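Local coordinates for DTDP-4-dehydrorhamnose reductase, rfbD ortholog (Clostridium acetobutylicum, PDB 1VL0), which probably catalyses the NAD(P)H-dependent reduction of dTDP-4-dehydrorhamnose (dTDP-6-deoxy-L-lyxo-4-hexulose) to dTDP-L-rhamnose, the nucleotide sugar used as a rhamnose donor, at residues K30-K35 / V203-I208; Y266-E269 / G273-T276; K57-K62 / Y102-E107; I275-E278 / K284-I287; I89-P94 / E145-A150. One frame throughout, in Å; residues are numbered along the deposited sequence.

Interaction 1 (K30-K35 / V203-I208); sequences KQLKGK and VVLKVI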
# COMPACT_ATOMS: atom_id res chain seq x y z
N LYS A 30 -13.01 30.85 2.37
CA LYS A 30 -13.98 31.70 1.71
C LYS A 30 -15.23 30.93 1.27
O LYS A 30 -16.35 31.38 1.51
CB LYS A 30 -13.32 32.38 0.53
CG LYS A 30 -14.21 33.28 -0.30
CD LYS A 30 -13.32 34.13 -1.20
CE LYS A 30 -14.07 34.69 -2.40
NZ LYS A 30 -13.11 35.48 -3.24
N GLN A 31 -15.06 29.74 0.71
CA GLN A 31 -16.20 28.91 0.31
C GLN A 31 -16.96 28.31 1.50
O GLN A 31 -18.11 27.89 1.35
CB GLN A 31 -15.76 27.83 -0.67
CG GLN A 31 -15.35 28.38 -2.06
CD GLN A 31 -15.08 27.30 -3.08
OE1 GLN A 31 -15.49 26.16 -2.88
NE2 GLN A 31 -14.39 27.64 -4.18
N LEU A 32 -16.33 28.25 2.67
CA LEU A 32 -16.99 27.74 3.86
C LEU A 32 -17.67 28.82 4.71
O LEU A 32 -18.39 28.51 5.63
CB LEU A 32 -15.99 26.96 4.72
CG LEU A 32 -15.56 25.58 4.23
CD1 LEU A 32 -14.47 25.02 5.10
CD2 LEU A 32 -16.72 24.60 4.12
N LYS A 33 -17.42 30.09 4.42
CA LYS A 33 -18.08 31.16 5.14
C LYS A 33 -19.61 31.03 5.04
O LYS A 33 -20.18 30.84 3.97
CB LYS A 33 -17.62 32.54 4.65
CG LYS A 33 -16.63 33.24 5.58
N GLY A 34 -20.28 31.12 6.17
CA GLY A 34 -21.73 31.02 6.21
C GLY A 34 -22.30 29.61 6.14
O GLY A 34 -23.50 29.43 6.35
N LYS A 35 -21.46 28.62 5.87
CA LYS A 35 -21.90 27.23 5.96
C LYS A 35 -22.00 26.85 7.43
O LYS A 35 -21.49 27.56 8.31
CB LYS A 35 -20.95 26.29 5.20
CG LYS A 35 -21.26 26.15 3.70
CD LYS A 35 -21.45 27.47 2.96
N VAL A 203 -14.09 21.15 -5.52
CA VAL A 203 -13.92 19.71 -5.59
C VAL A 203 -13.60 19.11 -4.21
O VAL A 203 -14.21 18.12 -3.79
CB VAL A 203 -12.84 19.35 -6.62
CG1 VAL A 203 -12.37 17.91 -6.40
CG2 VAL A 203 -13.44 19.52 -8.04
N VAL A 204 -12.65 19.73 -3.51
CA VAL A 204 -12.27 19.29 -2.18
C VAL A 204 -13.49 19.19 -1.33
O VAL A 204 -13.68 18.17 -0.66
CB VAL A 204 -11.25 20.18 -1.54
CG1 VAL A 204 -11.14 19.92 -0.02
CG2 VAL A 204 -9.91 19.94 -2.17
N LEU A 205 -14.32 20.22 -1.32
CA LEU A 205 -15.49 20.22 -0.41
C LEU A 205 -16.60 19.30 -0.88
O LEU A 205 -17.39 18.80 -0.07
CB LEU A 205 -16.00 21.63 -0.24
CG LEU A 205 -15.01 22.62 0.41
CD1 LEU A 205 -15.54 24.07 0.29
CD2 LEU A 205 -14.73 22.28 1.84
N LYS A 206 -16.70 19.09 -2.20
CA LYS A 206 -17.62 18.11 -2.78
C LYS A 206 -17.33 16.65 -2.33
O LYS A 206 -18.23 15.93 -1.88
CB LYS A 206 -17.53 18.17 -4.32
CG LYS A 206 -18.39 17.16 -5.13
CD LYS A 206 -17.93 17.14 -6.66
CE LYS A 206 -18.69 16.11 -7.58
NZ LYS A 206 -20.21 16.20 -7.30
N VAL A 207 -16.09 16.19 -2.51
CA VAL A 207 -15.76 14.82 -2.14
C VAL A 207 -15.94 14.57 -0.65
O VAL A 207 -16.38 13.50 -0.26
CB VAL A 207 -14.38 14.34 -2.62
CG1 VAL A 207 -14.33 14.37 -4.17
CG2 VAL A 207 -13.25 15.16 -2.04
N ILE A 208 -15.59 15.53 0.18
CA ILE A 208 -15.86 15.40 1.64
C ILE A 208 -17.34 15.21 1.91
O ILE A 208 -17.76 14.38 2.71
CB ILE A 208 -15.36 16.65 2.41
CG1 ILE A 208 -13.83 16.73 2.38
CG2 ILE A 208 -15.81 16.67 3.85
CD1 ILE A 208 -13.35 18.12 2.93
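Leu-205, projecting from helix 197-210, parts its two methyls between Gln-31 and Leu-32 near the end of helix 23-32. The tight half is Leu against Leu: CD2 of Leu-205 lies 3.8 Å from CD2 of Leu-32, and branched aliphatic ends suit a place where one residue is buried and the other bridges to the surface. The other methyl, Leu-205 CD1, sits 3.9 Å from CB of Gln-31, and touches the amide oxygen of Gln-31 only by packing. Extended beyond CG, Gln-31 carries its amide to helix 197-210, where NE2 bonds to the backbone oxygen of Val-198 and to Glu-27. In this Rossmann fold helix 23-32 makes the crossover after the first strand, and helix 197-210 lies on the same face of the sheet, its Val-204 and Ile-208 resting on strands 66-69 and 107-113. Toward solvent the contact gives out. Beyond Leu-32 the chain reverses through a type II turn closed by the bond from Lys-35 N to Leu-32 O, 3.1 Å, and Gly-34 supplies the positive phi of 80° such a turn needs at its third position. The flanking lysines, Lys-33 and Lys-35, are incompletely modelled, consistent with mobile ends in water.

Interaction 2 (Y266-E269 / G273-T276); sequences YMLE and GDIT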
# COMPACT_ATOMS: atom_id res chain seq x y z
N TYR A 266 -10.18 11.81 -14.00
CA TYR A 266 -10.88 10.54 -14.33
C TYR A 266 -11.76 10.01 -13.20
O TYR A 266 -12.88 9.58 -13.40
CB TYR A 266 -9.85 9.51 -14.73
CG TYR A 266 -10.35 8.34 -15.52
CD1 TYR A 266 -11.35 8.46 -16.46
CD2 TYR A 266 -9.80 7.07 -15.32
CE1 TYR A 266 -11.80 7.34 -17.18
CE2 TYR A 266 -10.22 5.99 -16.00
CZ TYR A 266 -11.22 6.12 -16.95
OH TYR A 266 -11.60 4.98 -17.63
N MSE A 267 -11.28 10.11 -11.99
CA MSE A 267 -12.09 9.63 -10.85
C MSE A 267 -13.32 10.45 -10.64
O MSE A 267 -14.37 9.92 -10.23
CB MSE A 267 -11.24 9.64 -9.57
CG MSE A 267 -10.27 8.48 -9.52
SE MSE A 267 -11.23 6.82 -9.01
CE MSE A 267 -11.78 7.31 -7.20
N LEU A 268 -13.23 11.75 -10.89
CA LEU A 268 -14.43 12.59 -10.89
C LEU A 268 -15.42 12.19 -11.98
O LEU A 268 -16.62 12.02 -11.72
CB LEU A 268 -14.06 14.05 -10.99
CG LEU A 268 -13.47 14.66 -9.72
CD1 LEU A 268 -13.04 16.11 -10.00
CD2 LEU A 268 -14.45 14.63 -8.54
N GLU A 269 -14.90 12.00 -13.19
CA GLU A 269 -15.71 11.54 -14.32
C GLU A 269 -16.39 10.20 -14.06
O GLU A 269 -17.53 9.99 -14.44
CB GLU A 269 -14.84 11.40 -15.56
CG GLU A 269 -14.31 12.71 -16.13
CD GLU A 269 -13.29 12.48 -17.29
OE1 GLU A 269 -13.08 11.34 -17.69
OE2 GLU A 269 -12.68 13.44 -17.80
N GLY A 273 -18.85 13.34 -10.88
CA GLY A 273 -18.81 14.36 -11.90
C GLY A 273 -17.66 15.36 -11.84
O GLY A 273 -17.35 15.91 -10.78
N ASP A 274 -17.03 15.59 -12.98
CA ASP A 274 -15.97 16.59 -13.11
C ASP A 274 -16.56 18.01 -13.19
O ASP A 274 -16.84 18.53 -14.26
CB ASP A 274 -15.09 16.33 -14.32
CG ASP A 274 -13.92 17.33 -14.40
OD1 ASP A 274 -13.74 18.09 -13.39
OD2 ASP A 274 -13.12 17.40 -15.36
N ILE A 275 -16.73 18.62 -12.03
CA ILE A 275 -17.29 19.95 -11.94
C ILE A 275 -16.34 21.08 -12.23
O ILE A 275 -16.73 22.22 -12.12
CB ILE A 275 -17.94 20.15 -10.56
CG1 ILE A 275 -16.91 20.00 -9.41
CG2 ILE A 275 -19.09 19.15 -10.38
CD1 ILE A 275 -17.35 20.68 -8.15
N THR A 276 -15.08 20.81 -12.56
CA THR A 276 -14.16 21.90 -12.89
C THR A 276 -14.57 22.55 -14.20
O THR A 276 -15.27 21.97 -15.01
CB THR A 276 -12.69 21.46 -13.01
OG1 THR A 276 -12.54 20.43 -14.01
CG2 THR A 276 -12.20 20.86 -11.73
O HOH W 1 -14.08 16.28 -17.61
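Leu-268 and Gly-273 meet through their backbones: the amide of Gly-273 donates to the carbonyl oxygen of Leu-268 over 2.7 Å, closing a loop that reaches back five residues. The bond is bent, 144° at the hydrogen. Gly-273 has a phi of 110°, a conformation that favours glycine. Around this bond, Leu-268 lays its CB 3.8 Å from CA of Asp-274, and its branch crosses the Asp-274 side chain at about a right angle. Glu-269, in contrast, runs side by side with Asp-274, CG to CB at 4.1 Å. Two carboxylates pointing the same way would be expected to repel, but a water lies between them, 2.7 Å from OD2 of Asp-274, and within reach of OE2 of Glu-269.

The segment 273-276 builds a compact turn on Asp-274, the centre of an inverse gamma turn and the head of an Asx turn. Its CG is anti to the backbone N (chi1 -176°), which swings OD1 toward the residues that follow. There Asp-274 OD1 accepts from Thr-276 N at 3.1 Å and from Thr-276 OG1 at 2.7 Å, both from the same face of the carboxylate. A short hydroxyl-bearing residue is right for this double hold.

Further out, Asn-265 also bonds OD1, Arg-264 pairs with Glu-269, and Lys-221 binds the carbonyl oxygen of Asp-274. Leu-268 continues inward onto Phe-216 of strand 214-217 and Val-203 of helix 197-210. Tyr-266, at the start of the same short helix, bonds to Asp-84 of the second subunit.

Interaction 3 (K57-K62 / Y102-E107); sequences KFFNEK and YSVGAE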
# COMPACT_ATOMS: atom_id res chain seq x y z
N LYS A 57 -1.24 16.54 20.27
CA LYS A 57 -1.91 17.29 21.31
C LYS A 57 -3.05 18.13 20.76
O LYS A 57 -4.12 18.20 21.33
CB LYS A 57 -0.91 18.21 22.01
CG LYS A 57 -1.46 18.87 23.27
CD LYS A 57 -0.87 20.25 23.50
CE LYS A 57 0.49 20.19 24.13
NZ LYS A 57 0.38 20.25 25.61
N PHE A 58 -2.80 18.79 19.65
CA PHE A 58 -3.79 19.66 19.00
C PHE A 58 -5.04 18.85 18.64
O PHE A 58 -6.17 19.21 18.97
CB PHE A 58 -3.18 20.29 17.75
CG PHE A 58 -3.99 21.41 17.17
CD1 PHE A 58 -5.08 21.12 16.34
CD2 PHE A 58 -3.67 22.75 17.45
CE1 PHE A 58 -5.83 22.14 15.79
CE2 PHE A 58 -4.41 23.77 16.90
CZ PHE A 58 -5.50 23.47 16.07
N PHE A 59 -4.83 17.73 17.95
CA PHE A 59 -5.97 16.88 17.58
C PHE A 59 -6.72 16.31 18.78
O PHE A 59 -7.94 16.25 18.78
CB PHE A 59 -5.50 15.75 16.71
CG PHE A 59 -5.42 16.11 15.25
CD1 PHE A 59 -4.44 16.97 14.78
CD2 PHE A 59 -6.33 15.61 14.34
CE1 PHE A 59 -4.35 17.28 13.40
CE2 PHE A 59 -6.29 15.97 13.00
CZ PHE A 59 -5.29 16.78 12.54
N ASN A 60 -5.99 15.89 19.81
CA ASN A 60 -6.62 15.32 21.00
C ASN A 60 -7.47 16.35 21.74
O ASN A 60 -8.49 15.98 22.30
CB ASN A 60 -5.59 14.70 21.94
CG ASN A 60 -4.91 13.45 21.36
OD1 ASN A 60 -5.40 12.85 20.41
ND2 ASN A 60 -3.80 13.06 21.94
N GLU A 61 -7.06 17.62 21.69
CA GLU A 61 -7.78 18.71 22.37
C GLU A 61 -8.92 19.25 21.50
O GLU A 61 -10.04 19.43 22.00
CB GLU A 61 -6.81 19.85 22.77
CG GLU A 61 -5.78 19.38 23.81
CD GLU A 61 -4.75 20.43 24.28
OE1 GLU A 61 -4.58 21.50 23.62
OE2 GLU A 61 -4.09 20.16 25.31
N LYS A 62 -8.66 19.48 20.21
CA LYS A 62 -9.66 20.09 19.33
C LYS A 62 -10.65 19.09 18.73
O LYS A 62 -11.75 19.47 18.35
CB LYS A 62 -8.99 20.88 18.20
CG LYS A 62 -8.70 22.34 18.53
CD LYS A 62 -7.54 22.49 19.48
CE LYS A 62 -7.21 23.97 19.72
NZ LYS A 62 -6.34 24.12 20.93
N TYR A 102 -6.61 9.93 12.46
CA TYR A 102 -7.05 8.58 12.79
C TYR A 102 -7.36 8.34 14.27
O TYR A 102 -8.35 7.73 14.60
CB TYR A 102 -6.04 7.54 12.30
CG TYR A 102 -6.52 6.12 12.52
CD1 TYR A 102 -7.44 5.55 11.67
CD2 TYR A 102 -6.08 5.37 13.63
CE1 TYR A 102 -7.90 4.25 11.88
CE2 TYR A 102 -6.56 4.09 13.86
CZ TYR A 102 -7.47 3.53 12.98
OH TYR A 102 -7.97 2.25 13.15
N SER A 103 -6.51 8.85 15.14
CA SER A 103 -6.68 8.69 16.57
C SER A 103 -7.96 9.29 17.06
O SER A 103 -8.47 8.79 18.04
CB SER A 103 -5.48 9.29 17.32
OG SER A 103 -4.32 8.51 16.99
N VAL A 104 -8.49 10.31 16.40
CA VAL A 104 -9.75 10.95 16.84
C VAL A 104 -10.95 10.66 15.91
O VAL A 104 -12.03 11.25 16.06
CB VAL A 104 -9.55 12.50 17.09
CG1 VAL A 104 -8.51 12.69 18.17
CG2 VAL A 104 -9.12 13.26 15.80
N GLY A 105 -10.74 9.76 14.97
CA GLY A 105 -11.77 9.37 14.01
C GLY A 105 -11.97 10.35 12.87
O GLY A 105 -13.01 10.27 12.17
N ALA A 106 -10.99 11.23 12.63
CA ALA A 106 -11.12 12.25 11.61
C ALA A 106 -10.68 11.79 10.22
O ALA A 106 -9.84 10.91 10.07
CB ALA A 106 -10.39 13.52 12.02
N GLU A 107 -11.27 12.42 9.21
CA GLU A 107 -10.92 12.22 7.77
C GLU A 107 -9.77 13.14 7.47
O GLU A 107 -9.57 14.11 8.17
CB GLU A 107 -12.09 12.67 6.89
CG GLU A 107 -13.43 11.98 7.13
CD GLU A 107 -14.51 12.52 6.21
OE1 GLU A 107 -14.99 13.64 6.47
OE2 GLU A 107 -14.87 11.87 5.21
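Val-104 and Phe-59 are brought together by their first torsions: chi1 of -61° sets CG1 of Val-104 anti to its carbonyl carbon and leaves CG2 in the crowded position between N and carbonyl, while chi1 of -85° leans the Phe-59 ring toward that second methyl. The pair joins helices 52-62 and 83-104, neighbours on one face of the Rossmann sheet. CG2 of Val-104 meets the Phe-59 ring at its edge, in plane, 3.9 Å from Phe-59 CD2; the two side chains cross at about a right angle. Leu-16 and Val-67 of the sheet and Leu-97 and Ala-101 of helix 83-104 also pack on the Phe-59 side chain, a setting that calls for a large flat apolar group.

Helix 83-104 stops here in a Schellman motif. Gly-105 takes a positive phi of 79°, easy for a glycine, and its amide bonds back to the carbonyl oxygen of Tyr-102 over 3.2 Å. Nearby the surface of this helix is an assembly contact: Tyr-102 packs on Tyr-102 of both other subunits, and Ser-103 OG bonds Lys-154 of the third subunit. On the solvent side the polar Asn-60 suits its exposed place yet still touches the valine. CG1 of Val-104 finds two oxygens beside it, the Phe-59 carbonyl O at 3.7 Å and Asn-60 OD1 at 3.8 Å.

Interaction 4 (I275-E278 / K284-I287); sequences ITRE and KEYI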
# COMPACT_ATOMS: atom_id res chain seq x y z
N ILE A 275 -16.73 18.62 -12.03
CA ILE A 275 -17.29 19.95 -11.94
C ILE A 275 -16.34 21.08 -12.23
O ILE A 275 -16.73 22.22 -12.12
CB ILE A 275 -17.94 20.15 -10.56
CG1 ILE A 275 -16.91 20.00 -9.41
CG2 ILE A 275 -19.09 19.15 -10.38
CD1 ILE A 275 -17.35 20.68 -8.15
N THR A 276 -15.08 20.81 -12.56
CA THR A 276 -14.16 21.90 -12.89
C THR A 276 -14.57 22.55 -14.20
O THR A 276 -15.27 21.97 -15.01
CB THR A 276 -12.69 21.46 -13.01
OG1 THR A 276 -12.54 20.43 -14.01
CG2 THR A 276 -12.20 20.86 -11.73
N ARG A 277 -14.12 23.78 -14.40
CA ARG A 277 -14.46 24.50 -15.60
C ARG A 277 -13.28 24.51 -16.53
O ARG A 277 -12.15 24.19 -16.16
CB ARG A 277 -14.84 25.95 -15.26
CG ARG A 277 -16.09 26.06 -14.44
CD ARG A 277 -16.28 27.39 -13.84
NE ARG A 277 -15.22 27.70 -12.90
CZ ARG A 277 -15.11 28.82 -12.23
NH1 ARG A 277 -15.99 29.79 -12.39
NH2 ARG A 277 -14.12 28.96 -11.37
N GLU A 278 -13.57 24.87 -17.77
CA GLU A 278 -12.54 25.09 -18.79
C GLU A 278 -11.58 26.15 -18.27
O GLU A 278 -12.00 27.15 -17.68
CB GLU A 278 -13.20 25.58 -20.09
CG GLU A 278 -14.01 24.55 -20.85
CD GLU A 278 -13.15 23.47 -21.47
OE1 GLU A 278 -11.93 23.73 -21.77
OE2 GLU A 278 -13.70 22.36 -21.65
N LYS A 284 -10.40 33.82 -16.64
CA LYS A 284 -11.11 35.10 -16.82
C LYS A 284 -11.76 35.56 -15.52
O LYS A 284 -11.70 36.75 -15.17
CB LYS A 284 -12.16 35.05 -17.92
CG LYS A 284 -12.75 36.43 -18.21
CD LYS A 284 -13.55 36.54 -19.48
CE LYS A 284 -13.86 38.02 -19.80
NZ LYS A 284 -14.50 38.77 -18.63
N GLU A 285 -12.39 34.64 -14.79
CA GLU A 285 -13.06 35.01 -13.51
C GLU A 285 -12.00 35.56 -12.53
O GLU A 285 -12.23 36.50 -11.77
CB GLU A 285 -13.78 33.79 -12.96
CG GLU A 285 -14.41 33.93 -11.59
CD GLU A 285 -14.81 32.59 -10.96
OE1 GLU A 285 -13.92 31.76 -10.63
OE2 GLU A 285 -16.04 32.36 -10.74
N TYR A 286 -10.83 34.98 -12.56
CA TYR A 286 -9.76 35.36 -11.66
C TYR A 286 -9.19 36.72 -12.00
O TYR A 286 -9.02 37.57 -11.10
CB TYR A 286 -8.65 34.30 -11.65
CG TYR A 286 -7.48 34.65 -10.75
CD1 TYR A 286 -7.61 34.64 -9.37
CD2 TYR A 286 -6.26 34.94 -11.28
CE1 TYR A 286 -6.54 34.96 -8.56
CE2 TYR A 286 -5.17 35.24 -10.49
CZ TYR A 286 -5.32 35.25 -9.13
OH TYR A 286 -4.23 35.56 -8.37
N ILE A 287 -8.87 36.93 -13.27
CA ILE A 287 -8.37 38.21 -13.75
C ILE A 287 -9.38 39.32 -13.44
O ILE A 287 -8.97 40.38 -12.99
CB ILE A 287 -8.06 38.18 -15.28
CG1 ILE A 287 -7.03 37.14 -15.64
CG2 ILE A 287 -7.61 39.56 -15.81
CD1 ILE A 287 -5.73 37.37 -15.16
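A two-pronged salt bridge between Arg-277 and Glu-285 fastens the loop leading into the C-terminal helix 279-290 to that helix itself, reaching over an N-terminus where Glu-278 takes the N-cap position. Arg-277 uses both terminal nitrogens end-on, one for each oxygen: NH2 stands 2.9 Å from OE1 of Glu-285, and NH1 stands 3.1 Å from OE2. The second bond is nearly straight, 171° at the hydrogen. Both oxygens lie close to the guanidinium plane, but the carboxylate is turned 63° from it, and each nitrogen comes in from above the carboxylate plane. Arg-277 gets there by a bend at chi3 (-64°), whereas Glu-285 runs extended beyond CG and meets it crosswise. Long flexible chains of opposite charge suit this surface position, where even the nearest CA atoms are 10.8 Å apart. A second anion, Asp-199, pairs with the same NH2, so the arginine is shared between two acids and probably keeps its charge. The Arg-277 side chain also packs on Val-198 and Arg-202 of helix 197-210, while on helix 279-290 the next two residues face inward, Tyr-286 and Ile-287 packing on Val-171 of helix 170-180 and Ile-287 also on Leu-236 of helix 226-237.

Interaction 5 (I89-P94 / E145-A150); sequences INAIGP and ENFVKA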
# COMPACT_ATOMS: atom_id res chain seq x y z
N ILE A 89 8.20 18.75 5.66
CA ILE A 89 6.96 19.44 5.39
C ILE A 89 6.06 18.62 4.46
O ILE A 89 4.87 18.56 4.65
CB ILE A 89 7.22 20.84 4.79
CG1 ILE A 89 8.05 21.69 5.78
CG2 ILE A 89 5.86 21.57 4.50
CD1 ILE A 89 8.35 23.15 5.30
N ASN A 90 6.64 18.06 3.41
CA ASN A 90 5.85 17.43 2.36
C ASN A 90 5.46 15.97 2.65
O ASN A 90 4.49 15.49 2.07
CB ASN A 90 6.56 17.51 1.00
CG ASN A 90 6.59 18.92 0.45
OD1 ASN A 90 5.82 19.77 0.87
ND2 ASN A 90 7.48 19.17 -0.50
N ALA A 91 6.20 15.29 3.54
CA ALA A 91 5.93 13.89 3.87
C ALA A 91 5.60 13.64 5.33
O ALA A 91 4.59 13.01 5.61
CB ALA A 91 7.04 13.04 3.48
N ILE A 92 6.46 14.11 6.24
CA ILE A 92 6.26 13.91 7.69
C ILE A 92 5.03 14.67 8.18
O ILE A 92 4.32 14.22 9.06
CB ILE A 92 7.50 14.39 8.51
CG1 ILE A 92 8.78 13.61 8.17
CG2 ILE A 92 7.26 14.34 10.03
CD1 ILE A 92 8.64 12.17 8.13
N GLY A 93 4.81 15.87 7.64
CA GLY A 93 3.61 16.62 8.00
C GLY A 93 2.33 15.86 7.76
O GLY A 93 1.54 15.66 8.66
N PRO A 94 2.11 15.43 6.52
CA PRO A 94 0.97 14.55 6.19
C PRO A 94 0.85 13.27 7.05
O PRO A 94 -0.27 12.93 7.57
CB PRO A 94 1.19 14.24 4.72
CG PRO A 94 1.94 15.44 4.23
CD PRO A 94 2.84 15.87 5.33
N GLU A 145 1.79 11.24 0.25
CA GLU A 145 0.60 10.46 -0.16
C GLU A 145 0.61 9.07 0.44
O GLU A 145 -0.40 8.60 0.96
CB GLU A 145 0.53 10.28 -1.68
CG GLU A 145 0.38 11.55 -2.50
CD GLU A 145 0.04 11.26 -3.96
OE1 GLU A 145 -0.18 10.07 -4.29
OE2 GLU A 145 -0.02 12.23 -4.76
N ASN A 146 1.77 8.41 0.35
CA ASN A 146 1.89 7.05 0.81
C ASN A 146 1.62 6.93 2.30
O ASN A 146 0.98 6.00 2.76
CB ASN A 146 3.29 6.53 0.51
CG ASN A 146 3.54 6.30 -0.99
OD1 ASN A 146 2.62 6.26 -1.81
ND2 ASN A 146 4.81 6.18 -1.35
N PHE A 147 2.12 7.88 3.05
CA PHE A 147 1.87 7.89 4.52
C PHE A 147 0.41 8.11 4.85
O PHE A 147 -0.12 7.45 5.73
CB PHE A 147 2.63 9.03 5.16
CG PHE A 147 4.04 8.72 5.51
CD1 PHE A 147 4.37 7.59 6.26
CD2 PHE A 147 5.05 9.62 5.18
CE1 PHE A 147 5.67 7.34 6.61
CE2 PHE A 147 6.35 9.39 5.54
CZ PHE A 147 6.67 8.24 6.25
N VAL A 148 -0.23 9.07 4.19
CA VAL A 148 -1.63 9.38 4.46
C VAL A 148 -2.50 8.11 4.27
O VAL A 148 -3.27 7.75 5.13
CB VAL A 148 -2.12 10.55 3.57
CG1 VAL A 148 -3.59 10.68 3.62
CG2 VAL A 148 -1.48 11.85 4.02
N LYS A 149 -2.35 7.42 3.16
CA LYS A 149 -3.12 6.26 2.90
C LYS A 149 -2.81 5.13 3.88
O LYS A 149 -3.68 4.33 4.23
CB LYS A 149 -2.86 5.77 1.49
CG LYS A 149 -3.24 6.73 0.42
CD LYS A 149 -3.29 6.05 -0.95
CE LYS A 149 -1.93 5.97 -1.54
NZ LYS A 149 -2.02 5.37 -2.90
N ALA A 150 -1.56 5.03 4.32
CA ALA A 150 -1.17 3.92 5.20
C ALA A 150 -1.71 4.12 6.58
O ALA A 150 -2.03 3.17 7.26
CB ALA A 150 0.34 3.82 5.29
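Phe-147 lies beside Ala-91 and Ile-92, and the next residue, Val-148, meets Pro-94, about a turn after Ala-91; these contacts pack together helices 83-104 and 136-151, adjacent and nearly parallel on one face of the Rossmann sheet. Their short segments differ by only 9° in direction and approach to 8.3 Å, as expected of consecutive helices in the beta-alpha repeats of such a sheet, here with strand 107-113 between them in sequence.

Phe-147 gives up the largest area. With CG anti to the carbonyl carbon (chi1 -85°) its ring reaches the neighbouring helix, where CD2 comes 3.4 Å from the carbonyl oxygen of Ala-91. CE2 of the same ring sits 4.2 Å from Ala-91 CB, a methyl small enough to let the ring in, and Ile-92 CD1 lies more loosely, 4.4 Å from Phe-147 CE2. Phe-128 of the third subunit packs on this ring as well, so it belongs to both the chain's core and the assembly.

Pro-94 fits a helix that is already irregular: residues 89-92 form a wider pi-type turn, and the kink falls where the proline nitrogen has no bond to the turn before. On the other helix, beta-branched Val-148 also packs on Ile-108 and Gln-110 of the strand beneath. The earlier part of helix 136-151 holds Tyr-137 and Lys-141, which bind NADH and form the YxxxK pattern of short-chain dehydrogenases; Asn-90 packs on both. Val-148 CG2 completes the joint, 3.7 Å from CB of Pro-94 and 3.9 Å from its carbonyl oxygen.

Three of the five contacts (1, 3 and 5) join helices that flank one Rossmann-type sheet. Interactions 3 and 5 lie on one face, both using helix 83-104; their centres are 16 Å apart, their segments alternate along the chain, and both touch the third subunit. Interaction 1 joins two helices on the other face, and its segments bracket those of 3 and 5 in sequence; Ile-208 reaches across to Glu-107 of interaction 3. Interactions 2 and 4 come last, sharing Ile-275 and Thr-276 in the loop between helices 266-270 and 279-290. Val-203 of interaction 1 packs on that loop, linking the nucleotide-binding sheet to the C-terminal region. Interactions 3 and 4 stand 35 Å apart, at distant ends of the set.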